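Side-chain contacts in methoxy mycolic acid synthase 2 (Mycobacterium tuberculosis, PDB 1TPY), which catalyses transfer of a methylene group from S-adenosyl-L-methionine to a double bond of mycolic acids, forming the distal cis-cyclopropane ring: residues Q13-L18 / Q31-A36; F23-D28 / Q244-E249. All coordinates share one frame; numbering follows the deposited sequence.

Contact 1 (Q13-L18 / Q31-A36). With SAH (S-adenosyl-L-homocysteine), chain C; 16A (cetyl-trimethyl-ammonium), chain D; CO3 (carbonate ion), chain B.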
ATOM      1  N   GLN A  13     -12.267  -5.282  -2.703  1.00 27.19           N
ATOM      2  CA  GLN A  13     -12.863  -6.026  -1.593  1.00 26.11           C
ATOM      3  C   GLN A  13     -12.662  -7.540  -1.716  1.00 26.08           C
ATOM      4  O   GLN A  13     -12.538  -8.237  -0.710  1.00 25.94           O
ATOM      5  CB  GLN A  13     -14.358  -5.699  -1.482  1.00 26.69           C
ATOM      6  CG  GLN A  13     -14.634  -4.308  -0.928  1.00 27.33           C
ATOM      7  CD  GLN A  13     -16.113  -3.951  -0.893  1.00 29.21           C
ATOM      8  OE1 GLN A  13     -16.495  -2.913  -0.353  1.00 28.00           O
ATOM      9  NE2 GLN A  13     -16.949  -4.808  -1.476  1.00 26.36           N
ATOM     10  N   ALA A  14     -12.627  -8.041  -2.948  1.00 25.96           N
ATOM     11  CA  ALA A  14     -12.432  -9.468  -3.198  1.00 25.96           C
ATOM     12  C   ALA A  14     -11.153  -9.954  -2.525  1.00 24.89           C
ATOM     13  O   ALA A  14     -10.995 -11.141  -2.253  1.00 25.34           O
ATOM     14  CB  ALA A  14     -12.368  -9.735  -4.705  1.00 26.57           C
ATOM     15  N   HIS A  15     -10.237  -9.032  -2.258  1.00 24.78           N
ATOM     16  CA  HIS A  15      -8.994  -9.397  -1.594  1.00 23.69           C
ATOM     17  C   HIS A  15      -8.999  -9.049  -0.100  1.00 24.06           C
ATOM     18  O   HIS A  15      -8.895  -9.935   0.749  1.00 24.85           O
ATOM     19  CB  HIS A  15      -7.799  -8.703  -2.260  1.00 22.05           C
ATOM     20  CG  HIS A  15      -6.471  -9.164  -1.744  1.00 22.73           C
ATOM     21  ND1 HIS A  15      -5.754 -10.183  -2.335  1.00 22.23           N
ATOM     22  CD2 HIS A  15      -5.753  -8.779  -0.662  1.00 23.32           C
ATOM     23  CE1 HIS A  15      -4.653 -10.406  -1.640  1.00 21.70           C
ATOM     24  NE2 HIS A  15      -4.629  -9.569  -0.618  1.00 22.97           N
ATOM     25  N   TYR A  16      -9.132  -7.763   0.221  1.00 23.46           N
ATOM     26  CA  TYR A  16      -9.075  -7.325   1.614  1.00 23.87           C
ATOM     27  C   TYR A  16     -10.227  -7.682   2.536  1.00 25.07           C
ATOM     28  O   TYR A  16     -10.096  -7.566   3.755  1.00 27.23           O
ATOM     29  CB  TYR A  16      -8.819  -5.816   1.679  1.00 24.24           C
ATOM     30  CG  TYR A  16      -7.629  -5.411   0.853  1.00 23.45           C
ATOM     31  CD1 TYR A  16      -7.786  -4.986  -0.465  1.00 24.27           C
ATOM     32  CD2 TYR A  16      -6.335  -5.552   1.350  1.00 24.00           C
ATOM     33  CE1 TYR A  16      -6.685  -4.719  -1.269  1.00 24.04           C
ATOM     34  CE2 TYR A  16      -5.228  -5.290   0.554  1.00 22.76           C
ATOM     35  CZ  TYR A  16      -5.409  -4.877  -0.750  1.00 22.91           C
ATOM     36  OH  TYR A  16      -4.316  -4.639  -1.539  1.00 21.11           O
ATOM     37  N   ASP A  17     -11.355  -8.108   1.983  1.00 27.05           N
ATOM     38  CA  ASP A  17     -12.476  -8.479   2.835  1.00 28.61           C
ATOM     39  C   ASP A  17     -12.581  -9.993   2.995  1.00 30.28           C
ATOM     40  O   ASP A  17     -13.563 -10.502   3.533  1.00 31.80           O
ATOM     41  CB  ASP A  17     -13.781  -7.896   2.287  1.00 28.60           C
ATOM     42  CG  ASP A  17     -13.946  -6.420   2.629  1.00 28.52           C
ATOM     43  OD1 ASP A  17     -14.863  -5.774   2.090  1.00 26.96           O
ATOM     44  OD2 ASP A  17     -13.158  -5.908   3.451  1.00 28.98           O
ATOM     45  N   LEU A  18     -11.553 -10.706   2.542  1.00 30.19           N
ATOM     46  CA  LEU A  18     -11.522 -12.163   2.651  1.00 30.89           C
ATOM     47  C   LEU A  18     -11.800 -12.598   4.092  1.00 29.91           C
ATOM     48  O   LEU A  18     -12.688 -13.408   4.348  1.00 31.22           O
ATOM     49  CB  LEU A  18     -10.150 -12.695   2.224  1.00 31.11           C
ATOM     50  CG  LEU A  18     -10.011 -14.218   2.290  1.00 33.06           C
ATOM     51  CD1 LEU A  18     -10.983 -14.850   1.295  1.00 32.81           C
ATOM     52  CD2 LEU A  18      -8.585 -14.631   1.975  1.00 31.87           C
ATOM     53  N   GLN A  31      -0.843  -5.401  11.353  1.00 25.26           N
ATOM     54  CA  GLN A  31      -1.607  -5.703  10.150  1.00 24.35           C
ATOM     55  C   GLN A  31      -1.234  -4.778   8.989  1.00 24.56           C
ATOM     56  O   GLN A  31      -2.073  -4.439   8.149  1.00 23.42           O
ATOM     57  CB  GLN A  31      -3.113  -5.606  10.434  1.00 24.90           C
ATOM     58  CG  GLN A  31      -3.579  -6.375  11.663  1.00 23.78           C
ATOM     59  CD  GLN A  31      -3.184  -7.842  11.636  1.00 27.38           C
ATOM     60  OE1 GLN A  31      -3.456  -8.558  10.669  1.00 26.25           O
ATOM     61  NE2 GLN A  31      -2.543  -8.300  12.711  1.00 27.30           N
ATOM     62  N   THR A  32       0.024  -4.351   8.953  1.00 23.85           N
ATOM     63  CA  THR A  32       0.491  -3.513   7.860  1.00 22.14           C
ATOM     64  C   THR A  32       0.593  -4.489   6.695  1.00 21.69           C
ATOM     65  O   THR A  32       1.040  -5.620   6.862  1.00 21.28           O
ATOM     66  CB  THR A  32       1.866  -2.890   8.164  1.00 21.74           C
ATOM     67  OG1 THR A  32       1.749  -2.012   9.291  1.00 22.06           O
ATOM     68  CG2 THR A  32       2.359  -2.098   6.970  1.00 20.62           C
ATOM     69  N   TYR A  33       0.160  -4.058   5.521  1.00 22.02           N
ATOM     70  CA  TYR A  33       0.152  -4.932   4.364  1.00 20.94           C
ATOM     71  C   TYR A  33       0.821  -4.219   3.200  1.00 21.33           C
ATOM     72  O   TYR A  33       0.168  -3.820   2.238  1.00 20.96           O
ATOM     73  CB  TYR A  33      -1.302  -5.277   4.039  1.00 19.66           C
ATOM     74  CG  TYR A  33      -1.517  -6.495   3.172  1.00 19.18           C
ATOM     75  CD1 TYR A  33      -2.801  -6.851   2.771  1.00 16.67           C
ATOM     76  CD2 TYR A  33      -0.450  -7.290   2.753  1.00 20.34           C
ATOM     77  CE1 TYR A  33      -3.027  -7.961   1.977  1.00 19.22           C
ATOM     78  CE2 TYR A  33      -0.663  -8.415   1.952  1.00 20.94           C
ATOM     79  CZ  TYR A  33      -1.963  -8.739   1.571  1.00 21.04           C
ATOM     80  OH  TYR A  33      -2.212  -9.842   0.790  1.00 22.61           O
ATOM     81  N   SER A  34       2.137  -4.069   3.308  1.00 19.62           N
ATOM     82  CA  SER A  34       2.944  -3.392   2.306  1.00 19.65           C
ATOM     83  C   SER A  34       4.418  -3.617   2.647  1.00 19.31           C
ATOM     84  O   SER A  34       4.747  -4.044   3.748  1.00 15.63           O
ATOM     85  CB  SER A  34       2.618  -1.893   2.306  1.00 19.99           C
ATOM     86  OG  SER A  34       2.649  -1.365   3.627  1.00 22.73           O
ATOM     87  N   CYS A  35       5.304  -3.319   1.704  1.00 19.69           N
ATOM     88  CA  CYS A  35       6.730  -3.528   1.919  1.00 20.76           C
ATOM     89  C   CYS A  35       7.316  -2.889   3.184  1.00 21.62           C
ATOM     90  O   CYS A  35       7.192  -1.682   3.409  1.00 19.93           O
ATOM     91  CB  CYS A  35       7.518  -3.037   0.709  1.00 21.69           C
ATOM     92  SG  CYS A  35       9.299  -3.360   0.848  1.00 21.37           S
ATOM     93  N   ALA A  36       7.980  -3.709   3.992  1.00 21.65           N
ATOM     94  CA  ALA A  36       8.600  -3.237   5.228  1.00 23.56           C
ATOM     95  C   ALA A  36       9.964  -2.612   4.925  1.00 23.79           C
ATOM     96  O   ALA A  36      10.435  -2.664   3.794  1.00 24.31           O
ATOM     97  CB  ALA A  36       8.756  -4.397   6.198  1.00 20.54           C
TER
HETATM   98  N   SAH C1900      -1.861   1.440   3.269  1.00 15.42           N
HETATM   99  CA  SAH C1900      -2.062   0.200   4.020  1.00 19.65           C
HETATM  100  CB  SAH C1900      -2.938  -0.811   3.236  1.00 17.13           C
HETATM  101  CG  SAH C1900      -2.473  -1.232   1.841  1.00 18.06           C
HETATM  102  SD  SAH C1900      -3.583  -2.428   1.050  1.00 24.06           S
HETATM  103  C   SAH C1900      -0.722  -0.446   4.376  1.00 19.58           C
HETATM  104  O   SAH C1900       0.310   0.027   3.868  1.00 20.69           O
HETATM  105  OXT SAH C1900      -0.719  -1.425   5.145  1.00 23.01           O
HETATM  106  C5' SAH C1900      -4.346  -1.435  -0.261  1.00 22.87           C
HETATM  107  C4' SAH C1900      -5.305  -0.394   0.337  1.00 23.44           C
HETATM  108  O4' SAH C1900      -5.670   0.643  -0.605  1.00 25.51           O
HETATM  109  C3' SAH C1900      -6.619  -0.994   0.836  1.00 24.00           C
HETATM  110  O3' SAH C1900      -6.955  -0.395   2.101  1.00 22.97           O
HETATM  111  C2' SAH C1900      -7.603  -0.625  -0.236  1.00 24.91           C
HETATM  112  O2' SAH C1900      -8.954  -0.632   0.258  1.00 21.62           O
HETATM  113  C1' SAH C1900      -7.103   0.725  -0.633  1.00 24.29           C
HETATM  114  N9  SAH C1900      -7.593   1.220  -1.986  1.00 24.45           N
HETATM  115  C8  SAH C1900      -7.542   0.661  -3.223  1.00 22.76           C
HETATM  116  N7  SAH C1900      -8.052   1.351  -4.193  1.00 24.00           N
HETATM  117  C5  SAH C1900      -8.495   2.502  -3.533  1.00 23.44           C
HETATM  118  C6  SAH C1900      -9.150   3.689  -3.963  1.00 22.51           C
HETATM  119  N6  SAH C1900      -9.484   3.906  -5.232  1.00 23.08           N
HETATM  120  N1  SAH C1900      -9.445   4.643  -3.018  1.00 24.24           N
HETATM  121  C2  SAH C1900      -9.109   4.431  -1.723  1.00 24.75           C
HETATM  122  N3  SAH C1900      -8.495   3.358  -1.201  1.00 23.42           N
HETATM  123  C4  SAH C1900      -8.214   2.423  -2.178  1.00 23.47           C
HETATM  124  C1  16A D1901       2.885  -8.140  -2.005  1.00 28.91           C
HETATM  125  C2  16A D1901       2.196  -7.893  -3.347  1.00 29.99           C
HETATM  126  C3  16A D1901       3.222  -7.939  -4.491  1.00 30.46           C
HETATM  127  C4  16A D1901       2.655  -7.727  -5.889  1.00 29.63           C
HETATM  128  C5  16A D1901       3.798  -7.804  -6.915  1.00 28.27           C
HETATM  129  C6  16A D1901       3.387  -7.606  -8.382  1.00 27.62           C
HETATM  130  C7  16A D1901       2.445  -8.647  -9.038  1.00 26.89           C
HETATM  131  C8  16A D1901       1.668  -8.225 -10.308  1.00 27.69           C
HETATM  132  C9  16A D1901       0.878  -6.895 -10.247  1.00 27.18           C
HETATM  133  C10 16A D1901      -0.293  -6.831  -9.237  1.00 26.67           C
HETATM  134  C11 16A D1901      -0.770  -5.413  -8.835  1.00 28.97           C
HETATM  135  C12 16A D1901      -1.601  -5.342  -7.545  1.00 31.66           C
HETATM  136  C13 16A D1901      -0.771  -4.856  -6.351  1.00 33.07           C
HETATM  137  C14 16A D1901      -1.584  -4.883  -5.059  1.00 35.34           C
HETATM  138  C15 16A D1901      -0.601  -4.645  -3.900  1.00 36.54           C
HETATM  139  C16 16A D1901      -1.371  -4.821  -2.576  1.00 37.00           C
HETATM  140  N1  16A D1901      -0.805  -4.725  -1.162  1.00 37.05           N
HETATM  141  C17 16A D1901      -1.467  -4.945  -0.014  1.00 37.68           C
HETATM  142  C18 16A D1901       0.430  -5.587  -1.020  1.00 36.84           C
HETATM  143  C19 16A D1901      -0.307  -3.313  -0.942  1.00 36.17           C
HETATM  144  C   CO3 B 902       3.454  -1.795  -1.630  1.00 25.75           C
HETATM  145  O1  CO3 B 902       4.526  -1.902  -0.599  1.00 23.36           O
HETATM  146  O2  CO3 B 902       2.666  -2.857  -1.899  1.00 32.07           O
HETATM  147  O3  CO3 B 902       3.274  -0.631  -2.302  1.00 31.85           O

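Contact 2 (F23-D28 / Q244-E249)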
ATOM      1  N   PHE A  23      -5.864 -12.859   7.427  1.00 27.17           N
ATOM      2  CA  PHE A  23      -4.721 -11.969   7.268  1.00 26.97           C
ATOM      3  C   PHE A  23      -3.886 -11.907   8.535  1.00 27.34           C
ATOM      4  O   PHE A  23      -2.664 -11.771   8.468  1.00 26.77           O
ATOM      5  CB  PHE A  23      -5.180 -10.561   6.868  1.00 26.14           C
ATOM      6  CG  PHE A  23      -5.602 -10.453   5.427  1.00 24.34           C
ATOM      7  CD1 PHE A  23      -6.929 -10.225   5.090  1.00 22.39           C
ATOM      8  CD2 PHE A  23      -4.668 -10.617   4.404  1.00 24.75           C
ATOM      9  CE1 PHE A  23      -7.326 -10.166   3.760  1.00 24.45           C
ATOM     10  CE2 PHE A  23      -5.055 -10.560   3.068  1.00 24.45           C
ATOM     11  CZ  PHE A  23      -6.390 -10.335   2.744  1.00 25.17           C
ATOM     12  N   ARG A  24      -4.535 -12.020   9.690  1.00 27.69           N
ATOM     13  CA  ARG A  24      -3.808 -11.972  10.953  1.00 27.56           C
ATOM     14  C   ARG A  24      -2.837 -13.142  11.088  1.00 24.81           C
ATOM     15  O   ARG A  24      -1.906 -13.095  11.882  1.00 23.16           O
ATOM     16  CB  ARG A  24      -4.781 -11.964  12.136  1.00 30.30           C
ATOM     17  CG  ARG A  24      -4.826 -10.632  12.884  1.00 35.40           C
ATOM     18  CD  ARG A  24      -5.568 -10.753  14.214  1.00 35.36           C
ATOM     19  NE  ARG A  24      -7.012 -10.864  14.038  1.00 38.85           N
ATOM     20  CZ  ARG A  24      -7.796  -9.870  13.627  1.00 38.66           C
ATOM     21  NH1 ARG A  24      -7.277  -8.683  13.343  1.00 39.50           N
ATOM     22  NH2 ARG A  24      -9.104 -10.062  13.505  1.00 40.10           N
ATOM     23  N   LEU A  25      -3.062 -14.191  10.307  1.00 25.41           N
ATOM     24  CA  LEU A  25      -2.201 -15.372  10.339  1.00 24.67           C
ATOM     25  C   LEU A  25      -0.792 -15.102   9.823  1.00 25.44           C
ATOM     26  O   LEU A  25       0.154 -15.757  10.252  1.00 26.41           O
ATOM     27  CB  LEU A  25      -2.804 -16.506   9.506  1.00 22.47           C
ATOM     28  CG  LEU A  25      -4.155 -17.092   9.920  1.00 23.18           C
ATOM     29  CD1 LEU A  25      -4.529 -18.200   8.945  1.00 23.55           C
ATOM     30  CD2 LEU A  25      -4.086 -17.635  11.351  1.00 21.41           C
ATOM     31  N   PHE A  26      -0.638 -14.153   8.902  1.00 25.22           N
ATOM     32  CA  PHE A  26       0.693 -13.895   8.373  1.00 25.34           C
ATOM     33  C   PHE A  26       1.207 -12.457   8.425  1.00 23.91           C
ATOM     34  O   PHE A  26       2.412 -12.230   8.327  1.00 22.60           O
ATOM     35  CB  PHE A  26       0.803 -14.458   6.948  1.00 24.94           C
ATOM     36  CG  PHE A  26      -0.029 -13.735   5.926  1.00 26.17           C
ATOM     37  CD1 PHE A  26       0.458 -12.593   5.297  1.00 24.80           C
ATOM     38  CD2 PHE A  26      -1.284 -14.221   5.565  1.00 24.80           C
ATOM     39  CE1 PHE A  26      -0.290 -11.948   4.317  1.00 24.24           C
ATOM     40  CE2 PHE A  26      -2.044 -13.585   4.585  1.00 23.87           C
ATOM     41  CZ  PHE A  26      -1.549 -12.448   3.959  1.00 25.30           C
ATOM     42  N   LEU A  27       0.320 -11.484   8.590  1.00 23.92           N
ATOM     43  CA  LEU A  27       0.784 -10.100   8.669  1.00 23.93           C
ATOM     44  C   LEU A  27       1.390  -9.885  10.049  1.00 23.44           C
ATOM     45  O   LEU A  27       1.158 -10.682  10.961  1.00 22.66           O
ATOM     46  CB  LEU A  27      -0.375  -9.122   8.462  1.00 23.49           C
ATOM     47  CG  LEU A  27      -1.064  -9.143   7.095  1.00 24.20           C
ATOM     48  CD1 LEU A  27      -2.199  -8.121   7.077  1.00 23.21           C
ATOM     49  CD2 LEU A  27      -0.042  -8.844   6.005  1.00 25.23           C
ATOM     50  N   ASP A  28       2.177  -8.826  10.207  1.00 22.08           N
ATOM     51  CA  ASP A  28       2.759  -8.547  11.512  1.00 22.39           C
ATOM     52  C   ASP A  28       1.587  -8.075  12.375  1.00 22.58           C
ATOM     53  O   ASP A  28       0.501  -7.819  11.859  1.00 23.23           O
ATOM     54  CB  ASP A  28       3.825  -7.456  11.422  1.00 21.24           C
ATOM     55  CG  ASP A  28       3.229  -6.079  11.266  1.00 23.57           C
ATOM     56  OD1 ASP A  28       2.866  -5.696  10.132  1.00 24.63           O
ATOM     57  OD2 ASP A  28       3.104  -5.386  12.291  1.00 22.65           O
ATOM     58  N   GLN A 244       2.598 -20.162   6.253  1.00 25.92           N
ATOM     59  CA  GLN A 244       2.950 -21.575   6.218  1.00 26.51           C
ATOM     60  C   GLN A 244       2.960 -22.139   7.630  1.00 26.69           C
ATOM     61  O   GLN A 244       2.491 -23.251   7.869  1.00 26.61           O
ATOM     62  CB  GLN A 244       4.318 -21.768   5.567  1.00 26.02           C
ATOM     63  CG  GLN A 244       4.655 -23.218   5.280  1.00 22.45           C
ATOM     64  CD  GLN A 244       5.881 -23.343   4.416  1.00 22.85           C
ATOM     65  OE1 GLN A 244       7.010 -23.156   4.879  1.00 25.41           O
ATOM     66  NE2 GLN A 244       5.671 -23.638   3.144  1.00 17.06           N
ATOM     67  N   GLU A 245       3.492 -21.370   8.573  1.00 26.95           N
ATOM     68  CA  GLU A 245       3.516 -21.822   9.953  1.00 27.44           C
ATOM     69  C   GLU A 245       2.091 -21.982  10.487  1.00 27.25           C
ATOM     70  O   GLU A 245       1.863 -22.716  11.450  1.00 26.63           O
ATOM     71  CB  GLU A 245       4.304 -20.844  10.821  1.00 29.17           C
ATOM     72  CG  GLU A 245       5.811 -20.910  10.619  1.00 30.64           C
ATOM     73  CD  GLU A 245       6.356 -22.320  10.783  1.00 33.79           C
ATOM     74  OE1 GLU A 245       6.322 -23.102   9.806  1.00 33.98           O
ATOM     75  OE2 GLU A 245       6.810 -22.652  11.897  1.00 35.89           O
ATOM     76  N   HIS A 246       1.137 -21.304   9.847  1.00 25.33           N
ATOM     77  CA  HIS A 246      -0.268 -21.369  10.241  1.00 24.80           C
ATOM     78  C   HIS A 246      -1.121 -22.136   9.235  1.00 25.37           C
ATOM     79  O   HIS A 246      -2.327 -21.892   9.123  1.00 24.73           O
ATOM     80  CB  HIS A 246      -0.847 -19.958  10.403  1.00 26.03           C
ATOM     81  CG  HIS A 246      -0.264 -19.195  11.549  1.00 27.15           C
ATOM     82  ND1 HIS A 246       1.018 -18.693  11.532  1.00 27.66           N
ATOM     83  CD2 HIS A 246      -0.772 -18.894  12.769  1.00 28.91           C
ATOM     84  CE1 HIS A 246       1.278 -18.116  12.693  1.00 29.95           C
ATOM     85  NE2 HIS A 246       0.208 -18.225  13.461  1.00 29.33           N
ATOM     86  N   LYS A 247      -0.500 -23.064   8.512  1.00 25.02           N
ATOM     87  CA  LYS A 247      -1.210 -23.843   7.505  1.00 28.19           C
ATOM     88  C   LYS A 247      -2.536 -24.411   7.988  1.00 28.47           C
ATOM     89  O   LYS A 247      -3.570 -24.189   7.361  1.00 28.57           O
ATOM     90  CB  LYS A 247      -0.327 -24.981   6.978  1.00 29.19           C
ATOM     91  CG  LYS A 247      -1.030 -25.882   5.963  1.00 31.02           C
ATOM     92  CD  LYS A 247      -0.023 -26.705   5.165  1.00 33.82           C
ATOM     93  CE  LYS A 247      -0.689 -27.847   4.418  1.00 34.01           C
ATOM     94  NZ  LYS A 247      -1.844 -27.386   3.594  1.00 39.91           N
ATOM     95  N   SER A 248      -2.517 -25.135   9.103  1.00 29.93           N
ATOM     96  CA  SER A 248      -3.749 -25.726   9.624  1.00 31.02           C
ATOM     97  C   SER A 248      -4.783 -24.663   9.995  1.00 30.61           C
ATOM     98  O   SER A 248      -5.964 -24.818   9.689  1.00 31.51           O
ATOM     99  CB  SER A 248      -3.444 -26.633  10.826  1.00 31.90           C
ATOM    100  OG  SER A 248      -2.650 -25.966  11.790  1.00 33.81           O
ATOM    101  N   GLU A 249      -4.344 -23.584  10.641  1.00 31.30           N
ATOM    102  CA  GLU A 249      -5.258 -22.501  11.019  1.00 31.85           C
ATOM    103  C   GLU A 249      -5.870 -21.893   9.755  1.00 33.05           C
ATOM    104  O   GLU A 249      -7.075 -21.607   9.703  1.00 33.29           O
ATOM    105  CB  GLU A 249      -4.522 -21.402  11.801  1.00 33.32           C
ATOM    106  CG  GLU A 249      -3.977 -21.820  13.167  1.00 35.96           C
ATOM    107  CD  GLU A 249      -2.793 -22.773  13.066  1.00 39.71           C
ATOM    108  OE1 GLU A 249      -2.321 -23.254  14.117  1.00 39.59           O
ATOM    109  OE2 GLU A 249      -2.330 -23.040  11.936  1.00 40.26           O
TER

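Contact 1 (Q13-L18 / Q31-A36)
H15, Y16 and Y33 form a buried aromatic cluster beside the bound product, S-adenosylhomocysteine, of this Rossmann-like S-adenosylmethionine-dependent methyltransferase, where the end of helix 9-16 meets the loop that leads from helix 20-24 toward helix 45-57. The cluster is tied by one polar bond: H15 NE2 and Y33 OH lie 2.8 Å apart, joined by a hydrogen bond in which either could be the donor. The oxygen sits at the edge of the imidazole, near its plane, and the two rings meet rim to rim, their planes only 28° apart. Histidine suits this buried place because both nitrogens can be used: NE2 meets Y33 and ND1 the carbonyl of I199. Y33 OH is also bonded to the hydroxyl of Y265.

Y16 brings its ring edge obliquely to Y33, with CE2 of Y16 3.6 Å from CD1 of Y33 and the planes steeply inclined. Its ring lies between two groups, CD2 of H15 over one face and C3' of S-adenosylhomocysteine over the opposite one. CE2 of Y16 also comes within 3.3 Å of SD of S-adenosylhomocysteine, so this tyrosine helps shape the site next to the sulfur that would carry the transferred carbon in S-adenosylmethionine. Its hydroxyl is held by H141.

Y33 extends with CG anti to its backbone N (chi1 -161°), which carries the ring away from the main chain toward H15. Methyl carbon C17 of the cetyl-trimethyl-ammonium headgroup sits 3.5 Å above the Y33 ring, over its centre, consistent with a cation favouring an aromatic surface. The loop meanwhile grips the carboxylate of S-adenosylhomocysteine: the S34 hydroxyl, also bonded to K52 NZ, donates to O, and main-chain Y33 N points almost straight at OXT, 2.8 Å away with an angle of 176° at the hydrogen.

Contact 2 (F23-D28 / Q244-E249)
L25 reaches from the C-terminal end of the helix 20-24 region to H246, at the break between helices 229-245 and 247-253, in a small packing contact at the surface of the protein. No hydrogen bond crosses it. L25 has CG anti to its carbonyl carbon (chi1 -63°) and CD1 anti to CA (chi2 -180°), so CD2 branches off to the side. L25 CD2 lies 3.8 Å from CD2 of H246 and equally 3.8 Å from CB of E249, whereas L25 CD1 comes against the main chain, 4.0 Å from C of E249. A branched apolar side chain suits the spot, since it can touch both residues at once.

H246 also has CG anti to its carbonyl carbon, and its ring turns one face to the carbonyl of L25. L25 O stands 3.3 Å above the H246 ring plane, offset toward the rim; ND1 instead bonds to the carbonyl of A242, one turn back in helix 229-245, which helps fix the ring's rotation. H246 leaves helical geometry and occupies the N-cap position of the next helix.

E249 offers L25 only the aliphatic base of its side chain. The chain bends at chi2 (71°), carrying the carboxylate away from the leucine to the polar side, and S248 OG donates to E249 OE2 at 2.9 Å, coming from well above the carboxylate plane.

The contact joins the C-terminal end of the helix 20-24 region to the junction of helices 229-245 and 247-253, while F26 packs on A242 and L243 of helix 229-245 and F23 reaches Y262 of helix 256-275.

From the N terminus, helix 9-16 supplies the first half of contact 1, helix 20-24 and the residues that follow it the first half of contact 2, and the next loop returns to close contact 1 across twelve intervening residues. Contact 2 closes across 215 intervening residues, well after contact 1 has closed and after six of the seven strands of the sheet, so the two loops cross rather than nest. F23-D28 therefore lies inside the short loop of contact 1 and is packed against both its ends: CZ of F23 lies 3.2 Å from O of H15, and CE2 of F23 lies 3.5 Å from CE1 of Y33. The N-terminal region is thus joined inward to the cofactor site and outward to the late helices.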